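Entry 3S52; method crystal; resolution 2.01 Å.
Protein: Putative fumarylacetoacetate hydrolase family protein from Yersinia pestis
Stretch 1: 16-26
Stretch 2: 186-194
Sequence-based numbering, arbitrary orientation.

Stretch 1 (16-26) DFPVNKVVCVG
Stretch 2, residues 186-194: AGDIVLTGT

Residues 16-26 and 186-194 lie far apart in sequence but run side by side as neighbouring parallel strands, their axes inclined by 19° and 4.7 Å apart at closest approach. V22 stands beside I189 (CA to CA 4.7 Å) and V23 beside V190 (4.9 Å between their CA atoms); C24 CA lies 4.6 Å from L191 CA. Backbone angles are extended at the paired residues, from -128/120 at V22 and -102/131 at V23 to -120/143 at I189 and -117/129 at V190; N20, at -133/-67, makes a kink just ahead of them. Together the stretches bury 679 Å².

The hydrogen-bond ladder alternates as parallel pairing requires. I189 N donates to K21 O (3.2 Å), V23 N to I189 O (3.0 Å), and L191 N to V23 O (2.9 Å); the last rung, V25 N to L191 O, is weak at 3.3 Å and bent to 133°. Two of these carbonyls also receive CA-H groups, with V22 CA 3.2 Å from I189 O and V190 CA 3.3 Å from V23 O.

V22 (chi1 t), C24 (chi1 m), I189 (m, t) and L191 (m, t) project from one face of the sheet. There V22 fits between the two longer side chains of the neighbouring strand: its CG1 lies 4.2 Å from I189 CG2 and 3.6 Å from L191 CG. L191 in turn reaches C24, placing CD1 3.7 Å from SG. Branched carbon chains and a thiol thus form a continuous apolar surface. V23 and V190, both t, point to the other face.

At the start of the pairing, D188 meets K21. Its chi1 of -77° (m) and chi2 of -15° bring the carboxylate to K21, whose backbone N donates to D188 OD1 (3.2 Å) while NZ forms a salt bridge with D188 OD2 (2.8 Å). The lysine is p, t, t, m: CA-to-CB points sideways, but the chain end comes nearer to pair its charge. A water links the backbones here, accepting from N20 N (2.9 Å) and donating to K21 O (3.0 Å) and G187 O (2.8 Å).

A close fit occurs at G187, whose phi/psi of 95/-10 already favours glycine. P18 O fills the space where a CB would stand, lying 3.1 Å from G187 CA in a CA-H...O contact, and F17 CB closes in at 3.5 Å from the same G187 CA. The CA-to-CB bond of F17 (chi1 -61°, m; chi2 -78°) points toward stretch 2, and its ring lies oblique to G187 N and A186 CB, the latter 4.4 Å from F17 CD1. The P18 ring, C-gamma exo, brings CD within 3.6 Å of A186 O.

At the far end V25, with chi1 at 64° (p), lays CG1 against the backbone, 3.3 Å from T192 C and 3.6 Å from G193 N. G193, at 108/166, has no side chain to crowd this methyl. Nearby, a water lies 3.0 Å from V25 O and accepts from T194 N (3.2 Å), sitting between the chains as they separate.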

ATOM      1  N   ASP A  16     -16.885  -0.738 -14.661  1.00 19.88           N
ATOM      2  CA  ASP A  16     -17.427   0.221 -13.714  1.00 21.86           C
ATOM      3  C   ASP A  16     -17.028   0.029 -12.243  1.00 25.09           C
ATOM      4  O   ASP A  16     -17.545   0.739 -11.382  1.00 21.93           O
ATOM      5  CB  ASP A  16     -18.934   0.249 -13.850  1.00 18.57           C
ATOM      6  CG  ASP A  16     -19.526  -1.103 -13.670  1.00 24.32           C
ATOM      7  OD1 ASP A  16     -19.087  -1.797 -12.722  1.00 17.04           O
ATOM      8  OD2 ASP A  16     -20.392  -1.476 -14.487  1.00 21.68           O
ATOM      9  N   PHE A  17     -16.146  -0.931 -11.948  1.00 20.60           N
ATOM     10  CA  PHE A  17     -15.701  -1.139 -10.570  1.00 14.19           C
ATOM     11  C   PHE A  17     -14.798   0.013 -10.169  1.00 14.68           C
ATOM     12  O   PHE A  17     -14.057   0.523 -10.996  1.00 16.21           O
ATOM     13  CB  PHE A  17     -14.866  -2.421 -10.417  1.00 10.79           C
ATOM     14  CG  PHE A  17     -15.589  -3.694 -10.780  1.00 17.28           C
ATOM     15  CD1 PHE A  17     -16.496  -4.268  -9.908  1.00 19.52           C
ATOM     16  CD2 PHE A  17     -15.321  -4.334 -11.973  1.00 20.30           C
ATOM     17  CE1 PHE A  17     -17.132  -5.451 -10.236  1.00 23.70           C
ATOM     18  CE2 PHE A  17     -15.957  -5.510 -12.311  1.00 22.36           C
ATOM     19  CZ  PHE A  17     -16.863  -6.073 -11.438  1.00 18.83           C
ATOM     20  N   PRO A  18     -14.814   0.390  -8.883  1.00 16.92           N
ATOM     21  CA  PRO A  18     -13.847   1.359  -8.342  1.00 13.04           C
ATOM     22  C   PRO A  18     -12.389   0.861  -8.403  1.00 11.07           C
ATOM     23  O   PRO A  18     -12.112  -0.333  -8.463  1.00 18.45           O
ATOM     24  CB  PRO A  18     -14.270   1.487  -6.870  1.00 17.21           C
ATOM     25  CG  PRO A  18     -15.666   0.978  -6.814  1.00 16.24           C
ATOM     26  CD  PRO A  18     -15.744  -0.095  -7.847  1.00 19.22           C
ATOM     27  N   VAL A  19     -11.454   1.793  -8.383  1.00 13.56           N
ATOM     28  CA  VAL A  19     -10.050   1.449  -8.331  1.00 11.69           C
ATOM     29  C   VAL A  19      -9.535   1.907  -6.975  1.00 17.90           C
ATOM     30  O   VAL A  19      -9.747   3.058  -6.595  1.00 15.78           O
ATOM     31  CB  VAL A  19      -9.296   2.181  -9.439  1.00 18.12           C
ATOM     32  CG1 VAL A  19      -7.771   1.962  -9.309  1.00 15.24           C
ATOM     33  CG2 VAL A  19      -9.829   1.726 -10.803  1.00 11.10           C
ATOM     34  N   ASN A  20      -8.922   1.002  -6.216  1.00 10.70           N
ATOM     35  CA  ASN A  20      -8.307   1.405  -4.947  1.00 11.85           C
ATOM     36  C   ASN A  20      -6.906   0.868  -4.752  1.00 12.59           C
ATOM     37  O   ASN A  20      -5.936   1.631  -4.717  1.00 16.41           O
ATOM     38  CB  ASN A  20      -9.187   1.014  -3.750  1.00 17.36           C
ATOM     39  CG  ASN A  20     -10.411   1.891  -3.627  1.00 29.09           C
ATOM     40  OD1 ASN A  20     -11.521   1.506  -4.033  1.00 23.64           O
ATOM     41  ND2 ASN A  20     -10.219   3.090  -3.077  1.00 24.48           N
ATOM     42  N   LYS A  21      -6.796  -0.450  -4.602  1.00 12.20           N
ATOM     43  CA  LYS A  21      -5.498  -1.051  -4.295  1.00 10.46           C
ATOM     44  C   LYS A  21      -5.288  -2.391  -4.984  1.00 10.65           C
ATOM     45  O   LYS A  21      -6.219  -2.979  -5.552  1.00  9.61           O
ATOM     46  CB  LYS A  21      -5.300  -1.214  -2.774  1.00 13.41           C
ATOM     47  CG  LYS A  21      -6.279  -2.213  -2.105  1.00 14.40           C
ATOM     48  CD  LYS A  21      -6.000  -2.350  -0.596  1.00 16.96           C
ATOM     49  CE  LYS A  21      -7.098  -3.169   0.119  1.00 15.59           C
ATOM     50  NZ  LYS A  21      -8.461  -2.539   0.009  1.00 15.38           N
ATOM     51  N   VAL A  22      -4.049  -2.860  -4.902  1.00  8.94           N
ATOM     52  CA  VAL A  22      -3.624  -4.151  -5.423  1.00  7.48           C
ATOM     53  C   VAL A  22      -2.919  -4.878  -4.270  1.00 12.20           C
ATOM     54  O   VAL A  22      -1.953  -4.357  -3.726  1.00 16.16           O
ATOM     55  CB  VAL A  22      -2.632  -3.946  -6.582  1.00 12.57           C
ATOM     56  CG1 VAL A  22      -2.260  -5.275  -7.230  1.00  6.53           C
ATOM     57  CG2 VAL A  22      -3.216  -2.997  -7.596  1.00 13.05           C
ATOM     58  N   VAL A  23      -3.432  -6.041  -3.868  1.00 10.83           N
ATOM     59  CA  VAL A  23      -2.824  -6.835  -2.797  1.00  7.73           C
ATOM     60  C   VAL A  23      -2.071  -7.966  -3.464  1.00 11.56           C
ATOM     61  O   VAL A  23      -2.589  -8.624  -4.356  1.00 14.13           O
ATOM     62  CB  VAL A  23      -3.869  -7.348  -1.776  1.00 12.33           C
ATOM     63  CG1 VAL A  23      -3.184  -8.040  -0.564  1.00  8.45           C
ATOM     64  CG2 VAL A  23      -4.732  -6.207  -1.298  1.00  7.40           C
ATOM     65  N   CYS A  24      -0.827  -8.159  -3.057  1.00  7.18           N
ATOM     66  CA  CYS A  24       0.113  -8.975  -3.812  1.00  5.97           C
ATOM     67  C   CYS A  24       0.757  -9.980  -2.912  1.00 12.78           C
ATOM     68  O   CYS A  24       0.865  -9.751  -1.710  1.00 13.64           O
ATOM     69  CB  CYS A  24       1.223  -8.092  -4.398  1.00 15.02           C
ATOM     70  SG  CYS A  24       0.631  -6.686  -5.366  1.00 18.85           S
ATOM     71  N   VAL A  25       1.209 -11.092  -3.492  1.00 14.94           N
ATOM     72  CA  VAL A  25       1.926 -12.090  -2.711  1.00 15.50           C
ATOM     73  C   VAL A  25       3.355 -12.272  -3.223  1.00 12.25           C
ATOM     74  O   VAL A  25       3.580 -12.369  -4.425  1.00 16.75           O
ATOM     75  CB  VAL A  25       1.197 -13.445  -2.709  1.00 15.04           C
ATOM     76  CG1 VAL A  25       1.142 -14.056  -4.144  1.00 10.39           C
ATOM     77  CG2 VAL A  25       1.859 -14.399  -1.717  1.00  8.23           C
ATOM     78  N   GLY A  26       4.325 -12.311  -2.314  1.00  9.61           N
ATOM     79  CA  GLY A  26       5.697 -12.614  -2.711  1.00 14.90           C
ATOM     80  C   GLY A  26       6.021 -14.075  -2.459  1.00 20.96           C
ATOM     81  O   GLY A  26       5.329 -14.750  -1.694  1.00 25.18           O
ATOM     82  N   ALA A 186     -14.794  -4.342  -3.850  1.00 15.64           N
ATOM     83  CA  ALA A 186     -15.091  -4.551  -5.257  1.00 22.35           C
ATOM     84  C   ALA A 186     -14.180  -3.616  -6.036  1.00 16.92           C
ATOM     85  O   ALA A 186     -14.053  -2.443  -5.690  1.00 14.12           O
ATOM     86  CB  ALA A 186     -16.555  -4.224  -5.543  1.00 15.13           C
ATOM     87  N   GLY A 187     -13.522  -4.137  -7.066  1.00 14.08           N
ATOM     88  CA  GLY A 187     -12.606  -3.331  -7.849  1.00 11.62           C
ATOM     89  C   GLY A 187     -11.163  -3.471  -7.395  1.00 15.95           C
ATOM     90  O   GLY A 187     -10.257  -2.989  -8.067  1.00 13.72           O
ATOM     91  N   ASP A 188     -10.928  -4.112  -6.250  1.00 15.54           N
ATOM     92  CA  ASP A 188      -9.542  -4.359  -5.870  1.00 10.33           C
ATOM     93  C   ASP A 188      -8.990  -5.476  -6.736  1.00 12.90           C
ATOM     94  O   ASP A 188      -9.739  -6.281  -7.284  1.00  9.56           O
ATOM     95  CB  ASP A 188      -9.372  -4.680  -4.385  1.00 10.33           C
ATOM     96  CG  ASP A 188      -9.455  -3.428  -3.494  1.00 19.11           C
ATOM     97  OD1 ASP A 188      -9.358  -2.289  -4.002  1.00 16.59           O
ATOM     98  OD2 ASP A 188      -9.607  -3.590  -2.272  1.00 15.52           O
ATOM     99  N   ILE A 189      -7.672  -5.516  -6.862  1.00 13.58           N
ATOM    100  CA  ILE A 189      -7.018  -6.508  -7.688  1.00 11.50           C
ATOM    101  C   ILE A 189      -6.090  -7.314  -6.792  1.00 10.43           C
ATOM    102  O   ILE A 189      -5.466  -6.763  -5.879  1.00 14.47           O
ATOM    103  CB  ILE A 189      -6.197  -5.812  -8.815  1.00 11.58           C
ATOM    104  CG1 ILE A 189      -7.113  -4.996  -9.738  1.00 10.97           C
ATOM    105  CG2 ILE A 189      -5.380  -6.812  -9.599  1.00  9.56           C
ATOM    106  CD1 ILE A 189      -6.354  -4.001 -10.630  1.00 14.15           C
ATOM    107  N   VAL A 190      -5.992  -8.613  -7.056  1.00  7.69           N
ATOM    108  CA  VAL A 190      -5.052  -9.456  -6.336  1.00  8.31           C
ATOM    109  C   VAL A 190      -4.034 -10.001  -7.316  1.00 13.55           C
ATOM    110  O   VAL A 190      -4.407 -10.528  -8.374  1.00 14.17           O
ATOM    111  CB  VAL A 190      -5.753 -10.617  -5.632  1.00 13.83           C
ATOM    112  CG1 VAL A 190      -4.724 -11.655  -5.159  1.00 16.29           C
ATOM    113  CG2 VAL A 190      -6.601 -10.093  -4.477  1.00 13.49           C
ATOM    114  N   LEU A 191      -2.753  -9.835  -6.984  1.00 11.50           N
ATOM    115  CA  LEU A 191      -1.663 -10.410  -7.774  1.00 11.80           C
ATOM    116  C   LEU A 191      -1.227 -11.686  -7.089  1.00  8.84           C
ATOM    117  O   LEU A 191      -1.065 -11.716  -5.868  1.00 18.33           O
ATOM    118  CB  LEU A 191      -0.478  -9.446  -7.887  1.00 14.23           C
ATOM    119  CG  LEU A 191      -0.719  -8.175  -8.704  1.00 20.62           C
ATOM    120  CD1 LEU A 191       0.614  -7.470  -9.004  1.00 19.87           C
ATOM    121  CD2 LEU A 191      -1.447  -8.495  -9.992  1.00 13.33           C
ATOM    122  N   THR A 192      -1.083 -12.746  -7.871  1.00 10.26           N
ATOM    123  CA  THR A 192      -0.900 -14.084  -7.319  1.00 10.58           C
ATOM    124  C   THR A 192       0.557 -14.594  -7.302  1.00  8.83           C
ATOM    125  O   THR A 192       0.804 -15.742  -6.946  1.00 13.73           O
ATOM    126  CB  THR A 192      -1.801 -15.091  -8.046  1.00 16.82           C
ATOM    127  OG1 THR A 192      -1.442 -15.113  -9.432  1.00 14.06           O
ATOM    128  CG2 THR A 192      -3.263 -14.684  -7.918  1.00 13.36           C
ATOM    129  N   GLY A 193       1.502 -13.763  -7.719  1.00 14.66           N
ATOM    130  CA  GLY A 193       2.914 -14.100  -7.612  1.00 13.93           C
ATOM    131  C   GLY A 193       3.547 -14.428  -8.948  1.00 17.98           C
ATOM    132  O   GLY A 193       2.854 -14.676  -9.937  1.00 12.28           O
ATOM    133  N   THR A 194       4.876 -14.454  -8.983  1.00  9.13           N
ATOM    134  CA  THR A 194       5.553 -14.643 -10.250  1.00 12.80           C
ATOM    135  C   THR A 194       6.377 -15.941 -10.256  1.00 11.86           C
ATOM    136  O   THR A 194       7.006 -16.295  -9.261  1.00 16.95           O
ATOM    137  CB  THR A 194       6.458 -13.424 -10.550  1.00 18.11           C
ATOM    138  OG1 THR A 194       6.864 -13.442 -11.917  1.00 14.39           O
ATOM    139  CG2 THR A 194       7.681 -13.434  -9.648  1.00  6.29           C
TER
HETATM  140  O   HOH W   1      -8.016  -1.466  -7.438  1.00 13.43           O
HETATM  141  O   HOH W   2     -11.715  -0.863  -5.136  1.00 16.54           O
HETATM  142  O   HOH W   3       5.859 -13.174  -6.231  1.00 22.58           O